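Local structure of glucokinase (Thermus thermophilus, 3VOV) at residues P101-N106 and Y294-D299; L24-V29 and G281-L286; A110-E115 and S127-V132; P30-K33 and E37-A40. The protein probably phosphorylates glucose and related hexoses with ATP as a zinc-containing hexokinase of the ROK family. All blocks are in the same frame, centred on the assembly; numbering follows the deposited sequence.

Contact 1. Residues P101-N106 and Y294-D299; sequences PVFLEN and YLEVKD
Phe103 and Glu296 meet where strand 102-106, an outermost strand of the first five-stranded sheet in this actin-like ATPase fold, faces the end of the C-terminal helix 284-299. The backbones stay apart, with the CA atoms of Phe103 and Glu296 7.9 Å from each other, and side chains bridge the interval. The tight part is a CH-pi contact over one face of the phenylalanine: Glu296 CB stands 3.7 Å from the centroid of the Phe103 ring, only 10° off the ring normal. Glu296 CG continues over the same face, 3.6 Å from Phe103 CD1. Because the glutamate chain is bent at chi2 (-86°), its carboxylate does not extend straight off the helix but lies almost flat against the aromatic plane, the two planes being 11° apart. The ring therefore receives a methylene over its centre and, displaced to one side on the same face, a nearly parallel carboxylate, with no hydrogen bond across the contact.

The rest is looser. Val297 brings CG2 to 4.4 Å from Phe103 CE2, an oblique and marginal approach, and the valine also packs on Met1 and Ala60. All three touching residues remain partly exposed, as befits a surface contact. On the polar side, Glu296 OE1 has a long, weak ion pair with Arg148, whose NE makes a firmer salt bridge with Glu105 of the strand. Of the two carboxylate oxygens of Glu296, OE2 lies nearer the ring, 3.7 Å from Phe103 CE1.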
# COMPACT_ATOMS: atom_id res chain seq x y z
N PRO B 101 17.50 -41.46 -19.84
CA PRO B 101 16.71 -40.23 -19.96
C PRO B 101 16.94 -39.34 -18.72
O PRO B 101 17.15 -39.85 -17.60
CB PRO B 101 15.26 -40.74 -20.03
CG PRO B 101 15.30 -42.05 -19.30
CD PRO B 101 16.66 -42.65 -19.64
N VAL B 102 16.99 -38.04 -18.95
CA VAL B 102 17.24 -37.04 -17.92
C VAL B 102 15.99 -36.16 -17.82
O VAL B 102 15.46 -35.70 -18.85
CB VAL B 102 18.47 -36.18 -18.28
CG1 VAL B 102 18.58 -34.98 -17.35
CG2 VAL B 102 19.75 -37.00 -18.25
N PHE B 103 15.54 -35.91 -16.58
CA PHE B 103 14.39 -35.06 -16.30
C PHE B 103 14.84 -33.87 -15.44
O PHE B 103 15.36 -34.06 -14.34
CB PHE B 103 13.28 -35.89 -15.61
CG PHE B 103 12.74 -37.03 -16.47
CD1 PHE B 103 11.77 -36.78 -17.43
CD2 PHE B 103 13.24 -38.33 -16.32
CE1 PHE B 103 11.27 -37.82 -18.24
CE2 PHE B 103 12.75 -39.39 -17.12
CZ PHE B 103 11.76 -39.14 -18.07
N LEU B 104 14.67 -32.66 -15.96
CA LEU B 104 15.12 -31.45 -15.29
C LEU B 104 14.04 -30.89 -14.37
O LEU B 104 12.86 -30.99 -14.68
CB LEU B 104 15.33 -30.36 -16.34
CG LEU B 104 16.39 -30.55 -17.41
CD1 LEU B 104 16.65 -29.16 -18.02
CD2 LEU B 104 17.66 -31.12 -16.84
N GLU B 105 14.44 -30.26 -13.28
CA GLU B 105 13.47 -29.61 -12.44
C GLU B 105 14.15 -28.43 -11.74
O GLU B 105 15.35 -28.45 -11.48
CB GLU B 105 12.89 -30.60 -11.43
CG GLU B 105 11.73 -30.03 -10.52
CD GLU B 105 10.59 -29.44 -11.32
OE1 GLU B 105 10.68 -28.25 -11.73
OE2 GLU B 105 9.59 -30.17 -11.51
N ASN B 106 13.38 -27.38 -11.52
CA ASN B 106 13.84 -26.23 -10.75
C ASN B 106 14.04 -26.68 -9.29
O ASN B 106 13.27 -27.49 -8.77
CB ASN B 106 12.78 -25.12 -10.89
CG ASN B 106 12.74 -24.20 -9.73
OD1 ASN B 106 13.64 -23.36 -9.57
ND2 ASN B 106 11.72 -24.32 -8.91
N TYR B 294 11.68 -40.45 -10.84
CA TYR B 294 10.95 -41.65 -10.38
C TYR B 294 9.47 -41.60 -10.83
O TYR B 294 8.91 -42.57 -11.43
CB TYR B 294 11.08 -41.76 -8.84
CG TYR B 294 10.37 -42.98 -8.29
CD1 TYR B 294 9.02 -42.94 -7.94
CD2 TYR B 294 11.04 -44.19 -8.21
CE1 TYR B 294 8.36 -44.12 -7.43
CE2 TYR B 294 10.42 -45.34 -7.74
CZ TYR B 294 9.10 -45.30 -7.35
OH TYR B 294 8.55 -46.48 -6.91
N LEU B 295 8.83 -40.47 -10.54
CA LEU B 295 7.44 -40.29 -10.91
C LEU B 295 7.28 -40.18 -12.43
O LEU B 295 6.30 -40.61 -12.96
CB LEU B 295 6.83 -39.08 -10.18
CG LEU B 295 6.84 -39.25 -8.65
CD1 LEU B 295 6.53 -37.94 -7.93
CD2 LEU B 295 5.90 -40.40 -8.12
N GLU B 296 8.23 -39.59 -13.15
CA GLU B 296 8.11 -39.60 -14.60
C GLU B 296 8.13 -41.01 -15.14
O GLU B 296 7.33 -41.36 -15.98
CB GLU B 296 9.23 -38.80 -15.26
CG GLU B 296 8.98 -37.33 -15.23
CD GLU B 296 8.11 -36.89 -16.42
OE1 GLU B 296 7.89 -35.67 -16.52
OE2 GLU B 296 7.68 -37.74 -17.25
N VAL B 297 9.07 -41.82 -14.65
CA VAL B 297 9.21 -43.19 -15.15
C VAL B 297 7.99 -44.04 -14.77
O VAL B 297 7.44 -44.78 -15.60
CB VAL B 297 10.48 -43.86 -14.64
CG1 VAL B 297 10.44 -45.36 -14.95
CG2 VAL B 297 11.71 -43.19 -15.26
N LYS B 298 7.58 -43.93 -13.50
CA LYS B 298 6.31 -44.46 -13.01
C LYS B 298 5.07 -44.03 -13.84
O LYS B 298 4.25 -44.88 -14.20
CB LYS B 298 6.13 -44.07 -11.54
CG LYS B 298 5.25 -45.00 -10.77
CD LYS B 298 4.62 -44.34 -9.55
CE LYS B 298 3.73 -45.37 -8.84
NZ LYS B 298 2.79 -44.80 -7.82
N ASP B 299 4.95 -42.72 -14.14
CA ASP B 299 3.86 -42.16 -14.98
C ASP B 299 3.97 -42.49 -16.46
O ASP B 299 2.96 -42.47 -17.18
CB ASP B 299 3.82 -40.61 -14.90
CG ASP B 299 3.28 -40.09 -13.56
OD1 ASP B 299 2.85 -40.89 -12.69
OD2 ASP B 299 3.30 -38.84 -13.38

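Contact 2. Residues L24-V29 and G281-L286; sequences LSKVVV and GAEAGL
The polar part of the contact is a salt bridge between Lys26 and Glu283, in which Lys26 NZ donates to Glu283 OE1 at 3.0 Å. The oxygen accepts through its anti lone pair, the one facing away from OE2, and the ammonium group consequently lies beside the glutamate chain instead of in front of the carboxylate. Lys26 reaches this place as a nearly straight rod: CG is anti to the backbone N (chi1 -175°), and the remaining torsions are extended. Its aliphatic part also runs close to the acceptor, with Lys26 CD 3.1 Å from Glu283 OE1. Putting an alanine at Glu283 would remove the carboxylate and would probably leave the Lys26 ammonium without its charged mate here and freer to swing into solvent.

These residues join two parts of the ROK fold. Lys26 directly precedes strand 27-30, at one margin of the first sheet, whereas Leu286, three residues after Glu283, lies in the first part of the C-terminal helix, which follows strand 275-277 of the second sheet and runs back to the first.

The apolar part is thinner. Leu286, buried, points toward the lysine and sets CD2 4.3 Å from Lys26 CE, so that the methylenes of the lysine lie over a hydrophobic side chain while its charged end continues to the glutamate. Both Leu286 and Glu283 also touch Leu23, and Leu286 packs on Ala14 of strand 12-18.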
# COMPACT_ATOMS: atom_id res chain seq x y z
N LEU B 24 19.70 -44.73 -1.79
CA LEU B 24 20.55 -45.92 -1.56
C LEU B 24 22.01 -45.57 -1.53
O LEU B 24 22.83 -46.43 -1.17
CB LEU B 24 20.28 -47.05 -2.57
CG LEU B 24 18.80 -47.43 -2.71
CD1 LEU B 24 18.55 -48.47 -3.81
CD2 LEU B 24 18.19 -47.89 -1.40
N SER B 25 22.35 -44.33 -1.90
CA SER B 25 23.69 -43.80 -1.85
C SER B 25 23.64 -42.29 -1.80
O SER B 25 22.60 -41.68 -2.08
CB SER B 25 24.54 -44.25 -3.07
OG SER B 25 23.95 -43.90 -4.32
N LYS B 26 24.75 -41.67 -1.41
CA LYS B 26 24.87 -40.22 -1.39
C LYS B 26 26.30 -39.72 -1.63
O LYS B 26 27.18 -39.96 -0.81
CB LYS B 26 24.32 -39.61 -0.10
CG LYS B 26 24.35 -38.10 -0.19
CD LYS B 26 23.46 -37.39 0.78
CE LYS B 26 23.62 -35.88 0.61
NZ LYS B 26 23.05 -35.20 1.79
N VAL B 27 26.49 -38.97 -2.72
CA VAL B 27 27.84 -38.57 -3.16
C VAL B 27 27.81 -37.09 -3.24
O VAL B 27 26.84 -36.50 -3.73
CB VAL B 27 28.18 -39.22 -4.52
CG1 VAL B 27 29.41 -38.52 -5.23
CG2 VAL B 27 28.41 -40.71 -4.33
N VAL B 28 28.84 -36.45 -2.71
CA VAL B 28 28.91 -35.00 -2.83
C VAL B 28 30.30 -34.66 -3.34
O VAL B 28 31.29 -35.22 -2.84
CB VAL B 28 28.53 -34.28 -1.50
CG1 VAL B 28 28.72 -32.77 -1.58
CG2 VAL B 28 27.08 -34.65 -1.05
N VAL B 29 30.34 -33.80 -4.38
CA VAL B 29 31.56 -33.40 -5.04
C VAL B 29 31.49 -31.89 -5.31
O VAL B 29 30.41 -31.32 -5.35
CB VAL B 29 31.79 -34.18 -6.38
CG1 VAL B 29 31.98 -35.70 -6.10
CG2 VAL B 29 30.63 -34.00 -7.34
N GLY B 281 15.30 -30.51 5.18
CA GLY B 281 16.56 -29.79 5.22
C GLY B 281 17.33 -29.79 3.91
O GLY B 281 16.77 -29.61 2.81
N ALA B 282 18.63 -30.05 4.02
CA ALA B 282 19.60 -29.87 2.91
C ALA B 282 19.46 -30.91 1.79
O ALA B 282 19.98 -30.74 0.68
CB ALA B 282 21.08 -29.87 3.46
N GLU B 283 18.74 -31.97 2.06
CA GLU B 283 18.62 -33.03 1.08
C GLU B 283 17.38 -32.91 0.25
O GLU B 283 17.18 -33.72 -0.66
CB GLU B 283 18.55 -34.38 1.78
CG GLU B 283 19.86 -35.01 1.93
CD GLU B 283 19.74 -36.45 2.32
OE1 GLU B 283 20.79 -37.11 2.32
OE2 GLU B 283 18.60 -36.92 2.63
N ALA B 284 16.51 -31.97 0.58
CA ALA B 284 15.20 -31.88 -0.11
C ALA B 284 15.42 -31.78 -1.62
O ALA B 284 14.73 -32.40 -2.40
CB ALA B 284 14.38 -30.66 0.39
N GLY B 285 16.41 -31.01 -2.04
CA GLY B 285 16.60 -30.80 -3.50
C GLY B 285 17.00 -32.10 -4.22
O GLY B 285 16.51 -32.37 -5.31
N LEU B 286 17.95 -32.85 -3.63
CA LEU B 286 18.38 -34.15 -4.16
C LEU B 286 17.20 -35.11 -4.19
O LEU B 286 16.95 -35.75 -5.22
CB LEU B 286 19.56 -34.75 -3.33
CG LEU B 286 20.04 -36.14 -3.79
CD1 LEU B 286 20.42 -36.15 -5.23
CD2 LEU B 286 21.22 -36.70 -2.92

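Contact 3. Residues A110-E115 and S127-V132; sequences AAALAE and SLYLTV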
# COMPACT_ATOMS: atom_id res chain seq x y z
N ALA B 110 11.58 -28.93 -6.98
CA ALA B 110 12.12 -30.19 -6.46
C ALA B 110 12.00 -30.36 -4.90
O ALA B 110 11.54 -31.41 -4.41
CB ALA B 110 13.57 -30.37 -6.95
N ALA B 111 12.42 -29.34 -4.14
CA ALA B 111 12.21 -29.39 -2.70
C ALA B 111 10.73 -29.52 -2.37
O ALA B 111 10.36 -30.29 -1.47
CB ALA B 111 12.86 -28.16 -1.96
N ALA B 112 9.87 -28.80 -3.08
CA ALA B 112 8.44 -28.90 -2.84
C ALA B 112 7.91 -30.35 -3.05
O ALA B 112 7.11 -30.86 -2.25
CB ALA B 112 7.66 -27.91 -3.78
N LEU B 113 8.31 -30.98 -4.16
CA LEU B 113 7.93 -32.39 -4.45
C LEU B 113 8.39 -33.33 -3.33
O LEU B 113 7.66 -34.21 -2.90
CB LEU B 113 8.51 -32.83 -5.82
CG LEU B 113 8.13 -34.14 -6.51
CD1 LEU B 113 6.61 -34.19 -6.76
CD2 LEU B 113 8.93 -34.37 -7.83
N ALA B 114 9.61 -33.12 -2.84
CA ALA B 114 10.18 -33.92 -1.84
C ALA B 114 9.42 -33.75 -0.52
O ALA B 114 9.03 -34.73 0.10
CB ALA B 114 11.71 -33.61 -1.67
N GLU B 115 9.18 -32.52 -0.10
CA GLU B 115 8.39 -32.31 1.13
C GLU B 115 6.99 -32.89 1.01
O GLU B 115 6.40 -33.38 2.00
CB GLU B 115 8.31 -30.82 1.51
CG GLU B 115 9.66 -30.26 1.91
CD GLU B 115 10.11 -30.65 3.29
OE1 GLU B 115 9.28 -31.14 4.12
OE2 GLU B 115 11.33 -30.42 3.56
N SER B 127 -0.05 -29.79 -2.09
CA SER B 127 0.58 -28.93 -1.13
C SER B 127 1.23 -27.73 -1.82
O SER B 127 1.37 -27.66 -3.05
CB SER B 127 1.59 -29.71 -0.26
OG SER B 127 2.62 -30.25 -1.07
N LEU B 128 1.65 -26.79 -0.99
CA LEU B 128 2.22 -25.56 -1.47
C LEU B 128 3.44 -25.34 -0.62
O LEU B 128 3.37 -25.44 0.60
CB LEU B 128 1.17 -24.49 -1.24
CG LEU B 128 1.26 -23.02 -1.49
CD1 LEU B 128 2.56 -22.48 -1.01
CD2 LEU B 128 0.92 -22.64 -2.93
N TYR B 129 4.57 -25.08 -1.26
CA TYR B 129 5.84 -24.96 -0.57
C TYR B 129 6.51 -23.62 -0.88
O TYR B 129 6.55 -23.20 -2.03
CB TYR B 129 6.74 -26.09 -1.04
CG TYR B 129 8.17 -26.03 -0.57
CD1 TYR B 129 8.50 -26.46 0.68
CD2 TYR B 129 9.19 -25.58 -1.42
CE1 TYR B 129 9.82 -26.44 1.14
CE2 TYR B 129 10.52 -25.56 -0.99
CZ TYR B 129 10.82 -26.00 0.31
OH TYR B 129 12.11 -26.03 0.78
N LEU B 130 7.04 -22.97 0.15
CA LEU B 130 7.77 -21.71 -0.03
C LEU B 130 9.09 -21.84 0.66
O LEU B 130 9.16 -22.41 1.75
CB LEU B 130 7.00 -20.55 0.62
CG LEU B 130 7.47 -19.14 0.21
CD1 LEU B 130 6.89 -18.82 -1.16
CD2 LEU B 130 7.02 -18.09 1.27
N THR B 131 10.15 -21.41 -0.01
CA THR B 131 11.46 -21.42 0.63
C THR B 131 11.98 -20.01 0.71
O THR B 131 12.11 -19.33 -0.31
CB THR B 131 12.48 -22.37 -0.11
OG1 THR B 131 13.80 -22.14 0.38
CG2 THR B 131 12.43 -22.17 -1.60
N VAL B 132 12.28 -19.58 1.94
CA VAL B 132 12.90 -18.28 2.19
C VAL B 132 14.39 -18.48 2.48
O VAL B 132 14.77 -19.03 3.50
CB VAL B 132 12.18 -17.52 3.37
CG1 VAL B 132 12.71 -16.09 3.54
CG2 VAL B 132 10.69 -17.48 3.09
O HOH W 1 5.29 -29.40 -0.50
O HOH W 2 12.74 -28.53 2.22
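Helix 110-115 passes strand 127-132 with an axial separation of 8.2 Å and an angle of 130° between their directions, bringing the CA atoms of Ala112 and Tyr129 to 5.2 Å. So close an approach depends on the small residues of the helix. Ala112 CB sits 3.4 Å from Tyr129 CB, and the tyrosine ring then lies against the helix backbone, with Ala112 N and the carbonyl carbon of Ala111 above one face, both offset toward the rim. Farther along the ring, Ala111 CB is 3.6 Å from Tyr129 OH and packs equally on CE2. Tyr129 CG is anti to its own nitrogen (chi1 172°), which sends the ring out from the strand to lie over these alanines. Glu115 approaches obliquely, its CG 3.9 Å from Tyr129 CE1.

Two waters complete the joint. One donates to Ala112 O and also bonds Ser127 OG; the other donates to Glu115 OE2 at 2.7 Å and bonds Tyr129 OH. The buried carboxylate of Glu115 is further satisfied by the backbone NH of Leu280 at OE2 and by those of Ala120 and Arg279 at OE1. Replacing Tyr129 with an alanine would probably open a gap beside Ala111 and Ala112 and deprive the Glu115-bound water of its hydroxyl partner.

Helix 107-118 connects the last strand of the first sheet to strand 127-132, the first and central strand of the second, and such helix-on-sheet packing is characteristic of the duplicated, ribonuclease H-like domains of the actin-like ATPase fold.

Contact 4. Residues P30-K33 and E37-A40; sequences PTPK and ERVA
Pro32 leans on the helical residues Arg38 and Val39, and all the contacts between them are van der Waals. The pyrrolidine ring, with CG puckered exo, approaches the first turns of the helix with two of its carbons. Pro32 CG lies 3.8 Å from the carbonyl oxygen of Arg38, and Pro32 CB meets the root of the arginine side chain, 4.1 Å from Arg38 CG. Beyond that root the arginine folds at both chi2 (85°) and chi3. Its ion pair with Glu34 is long and weak, and doubtful since a second conformer was modelled.

Val39 is the buried partner. With its CG1 anti to the backbone N (chi1 172°), the other methyl, CG2, is the one that faces the loop: it lies 4.2 Å from Pro32 CB and 4.0 Å from Pro32 O. The same methyl makes a marginal contact, at 4.5 Å, with Thr31 CG2. Thr31 is turned with its hydroxyl anti to the carbonyl carbon (chi1 -55°); this puts CG2 beside Val39 and lets OG1 hydrogen-bond Gly9 O. Thr31 and Val39 share a further neighbour, Leu8 of strand 3-8.

The loop leads from edge strand 27-30 into helix 36-54, which carries the chain across to strand 61-65 of the same sheet: the loop is thus the first connection of a beta-alpha-beta crossover between the parallel strands 27-30 and 61-65, in the N-terminal, actin-like half of the kinase.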
# COMPACT_ATOMS: atom_id res chain seq x y z
N PRO B 30 32.64 -31.23 -5.48
CA PRO B 30 32.59 -29.78 -5.76
C PRO B 30 32.02 -29.49 -7.16
O PRO B 30 32.20 -30.30 -8.08
CB PRO B 30 34.08 -29.36 -5.67
CG PRO B 30 34.75 -30.49 -4.83
CD PRO B 30 34.03 -31.73 -5.36
N THR B 31 31.34 -28.36 -7.33
CA THR B 31 30.87 -27.98 -8.67
C THR B 31 32.02 -27.31 -9.44
O THR B 31 32.54 -26.31 -8.98
CB THR B 31 29.69 -26.99 -8.58
OG1 THR B 31 28.65 -27.55 -7.77
CG2 THR B 31 29.17 -26.64 -9.97
N PRO B 32 32.41 -27.85 -10.62
CA PRO B 32 33.53 -27.23 -11.36
C PRO B 32 33.39 -25.75 -11.69
O PRO B 32 32.27 -25.26 -11.79
CB PRO B 32 33.60 -28.05 -12.64
CG PRO B 32 33.09 -29.39 -12.22
CD PRO B 32 31.98 -29.11 -11.25
N LYS B 33 34.52 -25.06 -11.83
CA LYS B 33 34.54 -23.65 -12.26
C LYS B 33 34.81 -23.52 -13.76
O LYS B 33 34.67 -22.46 -14.35
CB LYS B 33 35.64 -22.89 -11.53
CG LYS B 33 35.13 -22.02 -10.39
CD LYS B 33 35.49 -22.58 -9.10
CE LYS B 33 34.96 -21.69 -8.03
NZ LYS B 33 34.39 -22.63 -7.04
N GLU B 37 30.86 -27.79 -19.93
CA GLU B 37 31.29 -29.11 -20.34
C GLU B 37 31.86 -29.89 -19.17
O GLU B 37 31.57 -31.08 -19.03
CB GLU B 37 32.27 -29.04 -21.53
CG GLU B 37 33.01 -30.35 -21.81
CD GLU B 37 33.81 -30.34 -23.13
OE1 GLU B 37 33.35 -29.67 -24.10
OE2 GLU B 37 34.89 -30.99 -23.19
N ARG B 38 32.64 -29.22 -18.32
CA ARG B 38 33.19 -29.89 -17.17
C ARG B 38 32.13 -30.18 -16.09
O ARG B 38 32.17 -31.22 -15.43
CB ARG B 38 34.35 -29.11 -16.57
CG ARG B 38 35.26 -30.03 -15.79
CD ARG B 38 36.28 -30.69 -16.71
NE ARG B 38 37.19 -29.70 -17.27
CZ ARG B 38 38.24 -29.20 -16.62
NH1 ARG B 38 38.54 -29.62 -15.39
NH2 ARG B 38 38.99 -28.28 -17.22
N VAL B 39 31.18 -29.25 -15.93
CA VAL B 39 30.05 -29.46 -15.04
C VAL B 39 29.27 -30.70 -15.48
O VAL B 39 28.91 -31.56 -14.67
CB VAL B 39 29.12 -28.23 -15.01
CG1 VAL B 39 27.82 -28.54 -14.21
CG2 VAL B 39 29.86 -27.05 -14.37
N ALA B 40 29.03 -30.80 -16.76
CA ALA B 40 28.33 -31.95 -17.29
C ALA B 40 29.10 -33.25 -17.00
O ALA B 40 28.49 -34.26 -16.58
CB ALA B 40 28.08 -31.76 -18.78

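Contact 3 is the core contact, its four touching residues all buried near the centre of the chain; contact 1 lies at the surface, and contacts 2 and 4 are intermediate. Contacts 1 and 2 use opposite ends of helix 284-299 and reach the two margins of the same sheet, their centres 17 Å apart. Chemistry follows position: an ion pair at the exposed lysine, a carboxylate laid on a partly exposed phenylalanine, alanines and bridging waters in the interior, and a proline against a helix where the loop turns. Contact 3 touches both neighbours, through Ala284 on Ala111 and Leu295 on Leu113, while contact 4 simply continues the chain from contact 2.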